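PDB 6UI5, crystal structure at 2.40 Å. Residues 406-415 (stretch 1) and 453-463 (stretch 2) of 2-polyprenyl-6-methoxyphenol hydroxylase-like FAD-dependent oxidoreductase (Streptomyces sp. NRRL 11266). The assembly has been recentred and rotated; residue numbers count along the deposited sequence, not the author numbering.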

# COMPACT_ATOMS: atom_id res chain seq x y z
N ARG A 406 -16.10 11.97 15.52
CA ARG A 406 -16.11 12.56 16.85
C ARG A 406 -15.04 13.64 16.91
O ARG A 406 -13.95 13.51 16.34
CB ARG A 406 -15.88 11.47 17.92
CG ARG A 406 -17.08 10.48 18.12
CD ARG A 406 -16.70 9.30 19.02
NE ARG A 406 -15.29 9.04 18.76
CZ ARG A 406 -14.85 8.07 18.00
NH1 ARG A 406 -15.72 7.21 17.47
NH2 ARG A 406 -13.55 7.95 17.79
N LEU A 407 -15.35 14.71 17.62
CA LEU A 407 -14.49 15.88 17.69
C LEU A 407 -13.16 15.60 18.41
O LEU A 407 -13.03 14.64 19.18
CB LEU A 407 -15.23 16.99 18.41
CG LEU A 407 -16.31 17.63 17.55
CD1 LEU A 407 -17.13 18.53 18.46
CD2 LEU A 407 -15.64 18.44 16.42
N PRO A 408 -12.16 16.46 18.19
CA PRO A 408 -10.88 16.34 18.92
C PRO A 408 -10.98 16.75 20.38
O PRO A 408 -11.92 17.43 20.82
CB PRO A 408 -9.94 17.28 18.16
CG PRO A 408 -10.62 17.56 16.84
CD PRO A 408 -12.09 17.47 17.11
N LYS A 409 -9.97 16.32 21.14
CA LYS A 409 -10.00 16.51 22.59
C LYS A 409 -9.73 17.97 22.91
O LYS A 409 -8.57 18.39 23.06
CB LYS A 409 -8.99 15.58 23.28
CG LYS A 409 -8.83 15.81 24.78
CD LYS A 409 -8.14 14.65 25.50
CE LYS A 409 -9.16 13.61 25.95
NZ LYS A 409 -8.91 13.15 27.37
N VAL A 410 -10.78 18.78 22.98
CA VAL A 410 -10.61 20.20 23.24
C VAL A 410 -11.44 20.54 24.46
O VAL A 410 -12.48 19.93 24.72
CB VAL A 410 -11.00 21.11 22.04
CG1 VAL A 410 -9.98 21.00 20.91
CG2 VAL A 410 -12.41 20.81 21.53
N GLN A 411 -10.97 21.54 25.19
CA GLN A 411 -11.78 22.15 26.23
C GLN A 411 -12.90 22.98 25.62
O GLN A 411 -12.70 23.71 24.64
CB GLN A 411 -10.91 23.05 27.10
CG GLN A 411 -10.02 22.30 28.03
CD GLN A 411 -10.83 21.50 29.00
OE1 GLN A 411 -11.15 20.34 28.74
NE2 GLN A 411 -11.19 22.11 30.13
N ILE A 412 -14.09 22.89 26.20
CA ILE A 412 -15.11 23.88 25.91
C ILE A 412 -15.57 24.49 27.22
O ILE A 412 -15.91 23.76 28.16
CB ILE A 412 -16.28 23.30 25.09
CG1 ILE A 412 -17.02 22.26 25.86
CG2 ILE A 412 -15.79 22.74 23.74
CD1 ILE A 412 -18.26 22.78 26.40
N LYS A 413 -15.58 25.82 27.29
CA LYS A 413 -15.82 26.54 28.53
C LYS A 413 -17.24 27.07 28.56
O LYS A 413 -17.63 27.86 27.71
CB LYS A 413 -14.80 27.66 28.67
CG LYS A 413 -13.36 27.22 28.48
CD LYS A 413 -12.44 28.42 28.49
CE LYS A 413 -10.98 28.04 28.67
NZ LYS A 413 -10.46 27.21 27.53
N THR A 414 -18.01 26.65 29.56
CA THR A 414 -19.39 27.06 29.75
C THR A 414 -19.43 28.09 30.88
O THR A 414 -18.47 28.24 31.64
CB THR A 414 -20.26 25.82 30.03
OG1 THR A 414 -20.49 25.11 28.79
CG2 THR A 414 -21.59 26.13 30.67
N ALA A 415 -20.52 28.87 30.93
CA ALA A 415 -20.70 29.77 32.06
C ALA A 415 -20.91 29.00 33.37
O ALA A 415 -20.84 29.62 34.44
CB ALA A 415 -21.87 30.72 31.82
N VAL A 453 -28.65 21.89 23.70
CA VAL A 453 -27.82 23.02 23.30
C VAL A 453 -26.78 23.24 24.38
O VAL A 453 -27.11 23.30 25.57
CB VAL A 453 -28.67 24.28 23.09
CG1 VAL A 453 -27.80 25.35 22.51
CG2 VAL A 453 -29.86 23.95 22.21
N VAL A 454 -25.52 23.36 23.97
CA VAL A 454 -24.41 23.72 24.83
C VAL A 454 -23.79 25.01 24.28
O VAL A 454 -23.30 25.04 23.14
CB VAL A 454 -23.37 22.59 24.90
CG1 VAL A 454 -22.08 23.04 25.58
CG2 VAL A 454 -23.97 21.29 25.57
N ARG A 455 -23.83 26.08 25.09
CA ARG A 455 -23.31 27.40 24.72
C ARG A 455 -21.93 27.57 25.34
O ARG A 455 -21.78 27.61 26.56
CB ARG A 455 -24.21 28.53 25.22
CG ARG A 455 -25.69 28.31 25.03
CD ARG A 455 -26.14 28.67 23.62
NE ARG A 455 -27.60 28.68 23.54
CZ ARG A 455 -28.30 28.98 22.45
NH1 ARG A 455 -27.67 29.30 21.32
NH2 ARG A 455 -29.63 28.97 22.50
N ALA A 456 -20.92 27.69 24.49
CA ALA A 456 -19.55 27.71 24.95
C ALA A 456 -18.76 28.78 24.22
O ALA A 456 -19.26 29.46 23.31
CB ALA A 456 -18.88 26.33 24.75
N GLN A 457 -17.51 28.91 24.61
CA GLN A 457 -16.60 29.87 24.05
C GLN A 457 -16.00 29.36 22.75
O GLN A 457 -15.97 28.15 22.51
CB GLN A 457 -15.53 30.22 25.07
CG GLN A 457 -16.21 30.94 26.23
CD GLN A 457 -16.57 32.36 25.81
OE1 GLN A 457 -15.70 33.12 25.39
NE2 GLN A 457 -17.86 32.71 25.88
N PRO A 458 -15.62 30.26 21.84
CA PRO A 458 -15.06 29.81 20.57
C PRO A 458 -13.82 28.96 20.80
O PRO A 458 -13.05 29.20 21.72
CB PRO A 458 -14.74 31.12 19.84
CG PRO A 458 -14.70 32.16 20.89
CD PRO A 458 -15.71 31.73 21.91
N VAL A 459 -13.66 27.95 19.97
CA VAL A 459 -12.58 26.99 20.10
C VAL A 459 -11.71 27.10 18.86
O VAL A 459 -12.22 26.98 17.75
CB VAL A 459 -13.10 25.55 20.27
CG1 VAL A 459 -11.95 24.52 20.20
CG2 VAL A 459 -13.91 25.44 21.57
N PRO A 460 -10.41 27.35 19.00
CA PRO A 460 -9.54 27.49 17.82
C PRO A 460 -9.57 26.24 16.95
O PRO A 460 -9.45 25.12 17.44
CB PRO A 460 -8.15 27.71 18.42
CG PRO A 460 -8.42 28.27 19.79
CD PRO A 460 -9.68 27.58 20.26
N ASP A 461 -9.78 26.46 15.65
CA ASP A 461 -9.76 25.46 14.60
C ASP A 461 -11.00 24.59 14.58
O ASP A 461 -10.99 23.50 14.03
CB ASP A 461 -8.51 24.59 14.67
CG ASP A 461 -7.29 25.31 14.14
OD1 ASP A 461 -7.35 25.81 12.99
OD2 ASP A 461 -6.29 25.41 14.89
N LEU A 462 -12.09 25.07 15.17
CA LEU A 462 -13.41 24.49 15.07
C LEU A 462 -14.39 25.56 14.61
O LEU A 462 -14.26 26.74 14.97
CB LEU A 462 -13.86 23.93 16.43
CG LEU A 462 -13.26 22.59 16.89
CD1 LEU A 462 -14.02 22.12 18.11
CD2 LEU A 462 -13.29 21.53 15.78
N PRO A 463 -15.40 25.18 13.84
CA PRO A 463 -16.41 26.16 13.41
C PRO A 463 -17.17 26.75 14.58
O PRO A 463 -16.93 26.37 15.73
CB PRO A 463 -17.34 25.35 12.51
CG PRO A 463 -17.19 23.91 13.08
CD PRO A 463 -15.71 23.82 13.34
O HOH W 1 -15.22 26.80 24.88

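The contact between residues 406-415 and 453-463 is mainly apolar, with 453 Å² buried over both sides. At its centre lie Val410, Ile412, Val459 and Leu462. Val459, chi1 t, points toward the first stretch and sets its methyls against different neighbours: CG1 lies 4.0 Å from Val410 CG2, and CG2 lies 3.9 Å from Ile412 CG2 and 3.7 Å from the carbonyl O of Gln411. A beta-branched residue suits this place, since its short, forked side chain meets partners on both methyls without a long reach. Leu462 reaches further: its CD1 is 4.0 Å from Val410 CG2, and its CD2 packs 3.9 Å from Leu407 CD2 and 4.4 Å from Pro408 CD. A type II turn from Val459 to Leu462, closed by a hydrogen bond from Leu462 N to Val459 O at 3.2 Å, has both of its end side chains directed toward the first stretch, while Asp461 stays out of contact. Ile412, buried and with chi1 p, extends the apolar patch to the strand of the second stretch and the residue just after it; its CD1 lies 3.9 Å from Val454 CG1 and 4.0 Å from Ala456 CB. The small side chain of Ala456 accompanies a close backbone approach, its CA lying 4.8 Å from Thr414 CA.

The two strands run nearly perpendicular, at 87°, and the direct polar link is a single hydrogen bond just beyond the second strand, from Gln457 N to Lys413 O (3.3 Å, N-H...O angle 138°). The same oxygen receives a CA-H...O contact from Ala456 CA at 3.4 Å. Water 1 adds a bridge, accepting from Lys413 N at 2.6 Å and donating to Gln457 O at 2.8 Å. At this edge Lys413 CB and Gln457 CG approach to 4.3 Å, but the ends of both side chains lead away, so their aliphatic parts cover the contact while their polar groups remain outside it.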